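Local structure of uncharacterized protein Af_0446 (Archaeoglobus fulgidus DSM 4304, 3BUT) at residues Arg81-Trp84 and Val85-Ala89. The protein is of unknown function but has a beta-barrel fold of the late embryogenesis abundant LEA_2 family and may bind lipids. The protein carries 4 engineered substitutions. Residues are numbered along the deposited sequence; the frame is centred on the assembly and turned at random.
Sequences REWW and VTHIA
The short helix 83-89, which lies in the connection from strand 66-76 to strand 93-105 at one end of the beta barrel, carries W83, W84 and H87, whose rings form an aromatic cluster. W83 lays its indole beside H87, and CB of H87 stands above the indole plane, toward its rim, 3.7 Å from CZ2 of W83; the two ring planes are inclined at 47°. W84 meets the same side of the imidazole, its CZ3 3.5 Å from CD2 of H87, the rings nearly parallel but slid apart. A histidine suits this place because its flat ring packs while both nitrogens bond outward: ND1 to T94, which also bonds NE1 of W83, tryptophan pairing a broad ring with an N-H, and NE2 to T124. Along the helix, the carbonyl O of W83 accepts N of H87 at 3.0 Å and OG1 of T86 at 2.6 Å, the hydroxyl lying in the carbonyl plane on a lone pair. Threonine's short hydroxyl can turn back this way because OG1 stands between its own N and carbonyl carbon (chi1 71°); it also bonds ND2 of N46. One turn on from W84, branched I88 sets CG2 over the broad indole face, 4.1 Å from the six-membered ring centroid, a CH-pi contact. An alanine in place of W84 would probably leave CG2 of I88 without its aromatic partner, open a gap beside CD2 of H87 and lose packing on T18 of the second subunit.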
loop_
_atom_site.group_PDB
_atom_site.type_symbol
_atom_site.label_atom_id
_atom_site.label_comp_id
_atom_site.label_asym_id
_atom_site.label_seq_id
_atom_site.Cartn_x
_atom_site.Cartn_y
_atom_site.Cartn_z
ATOM N N ARG A 81 -6.078 -1.122 -5.619
ATOM C CA ARG A 81 -6.912 -0.410 -4.641
ATOM C C ARG A 81 -8.032 -1.273 -4.052
ATOM O O ARG A 81 -8.624 -0.912 -3.027
ATOM C CB ARG A 81 -7.513 0.864 -5.240
ATOM C CG ARG A 81 -6.529 2.005 -5.458
ATOM C CD ARG A 81 -7.214 3.249 -6.037
ATOM N NE ARG A 81 -7.869 3.007 -7.327
ATOM C CZ ARG A 81 -9.188 2.951 -7.513
ATOM N NH1 ARG A 81 -10.023 3.117 -6.495
ATOM N NH2 ARG A 81 -9.675 2.724 -8.726
ATOM N N GLU A 82 -8.345 -2.390 -4.700
ATOM C CA GLU A 82 -9.335 -3.300 -4.138
ATOM C C GLU A 82 -8.681 -4.437 -3.365
ATOM O O GLU A 82 -9.362 -5.227 -2.720
ATOM C CB GLU A 82 -10.344 -3.792 -5.185
ATOM C CG GLU A 82 -9.760 -4.475 -6.404
ATOM C CD GLU A 82 -10.833 -4.977 -7.353
ATOM O OE1 GLU A 82 -11.788 -4.216 -7.635
ATOM O OE2 GLU A 82 -10.718 -6.130 -7.822
ATOM N N TRP A 83 -7.353 -4.496 -3.417
ATOM C CA TRP A 83 -6.593 -5.420 -2.579
ATOM C C TRP A 83 -6.558 -4.883 -1.159
ATOM O O TRP A 83 -6.682 -5.640 -0.199
ATOM C CB TRP A 83 -5.159 -5.625 -3.105
ATOM C CG TRP A 83 -4.170 -5.911 -1.996
ATOM C CD1 TRP A 83 -4.011 -7.088 -1.327
ATOM C CD2 TRP A 83 -3.251 -4.985 -1.397
ATOM N NE1 TRP A 83 -3.041 -6.960 -0.367
ATOM C CE2 TRP A 83 -2.560 -5.681 -0.384
ATOM C CE3 TRP A 83 -2.944 -3.636 -1.623
ATOM C CZ2 TRP A 83 -1.578 -5.079 0.403
ATOM C CZ3 TRP A 83 -1.966 -3.038 -0.843
ATOM C CH2 TRP A 83 -1.292 -3.763 0.156
ATOM N N TRP A 84 -6.387 -3.570 -1.039
ATOM C CA TRP A 84 -6.224 -2.918 0.252
ATOM C C TRP A 84 -7.300 -3.294 1.270
ATOM O O TRP A 84 -6.992 -3.534 2.441
ATOM C CB TRP A 84 -6.113 -1.397 0.090
ATOM C CG TRP A 84 -5.966 -0.702 1.404
ATOM C CD1 TRP A 84 -6.874 0.121 1.995
ATOM C CD2 TRP A 84 -4.863 -0.810 2.318
ATOM N NE1 TRP A 84 -6.401 0.549 3.213
ATOM C CE2 TRP A 84 -5.170 -0.009 3.435
ATOM C CE3 TRP A 84 -3.639 -1.498 2.294
ATOM C CZ2 TRP A 84 -4.300 0.126 4.520
ATOM C CZ3 TRP A 84 -2.778 -1.365 3.373
ATOM C CH2 TRP A 84 -3.114 -0.561 4.470
ATOM N N VAL A 85 -8.548 -3.373 0.807
ATOM C CA VAL A 85 -9.675 -3.854 1.609
ATOM C C VAL A 85 -9.365 -5.202 2.264
ATOM O O VAL A 85 -9.543 -5.363 3.472
ATOM C CB VAL A 85 -10.955 -4.007 0.738
ATOM C CG1 VAL A 85 -12.164 -4.380 1.598
ATOM C CG2 VAL A 85 -11.234 -2.732 -0.054
ATOM N N THR A 86 -8.875 -6.139 1.454
ATOM C CA THR A 86 -8.611 -7.516 1.877
ATOM C C THR A 86 -7.427 -7.613 2.829
ATOM O O THR A 86 -7.404 -8.477 3.709
ATOM C CB THR A 86 -8.358 -8.458 0.667
ATOM O OG1 THR A 86 -7.089 -8.165 0.070
ATOM C CG2 THR A 86 -9.425 -8.298 -0.382
ATOM N N HIS A 87 -6.449 -6.732 2.633
ATOM C CA HIS A 87 -5.249 -6.706 3.458
ATOM C C HIS A 87 -5.609 -6.427 4.904
ATOM O O HIS A 87 -5.315 -7.235 5.773
ATOM C CB HIS A 87 -4.233 -5.679 2.948
ATOM C CG HIS A 87 -3.018 -5.556 3.814
ATOM N ND1 HIS A 87 -2.018 -6.506 3.831
ATOM C CD2 HIS A 87 -2.644 -4.602 4.696
ATOM C CE1 HIS A 87 -1.077 -6.136 4.680
ATOM N NE2 HIS A 87 -1.432 -4.984 5.220
ATOM N N ILE A 88 -6.275 -5.305 5.152
ATOM C CA ILE A 88 -6.689 -4.961 6.511
ATOM C C ILE A 88 -7.758 -5.908 7.056
ATOM O O ILE A 88 -7.729 -6.234 8.239
ATOM C CB ILE A 88 -7.127 -3.491 6.656
ATOM C CG1 ILE A 88 -8.209 -3.142 5.644
ATOM C CG2 ILE A 88 -5.923 -2.550 6.513
ATOM C CD1 ILE A 88 -9.088 -2.079 6.126
ATOM N N ALA A 89 -8.658 -6.385 6.188
ATOM C CA ALA A 89 -9.673 -7.384 6.568
ATOM C C ALA A 89 -9.071 -8.675 7.127
ATOM O O ALA A 89 -9.679 -9.341 7.962
ATOM C CB ALA A 89 -10.581 -7.700 5.400
#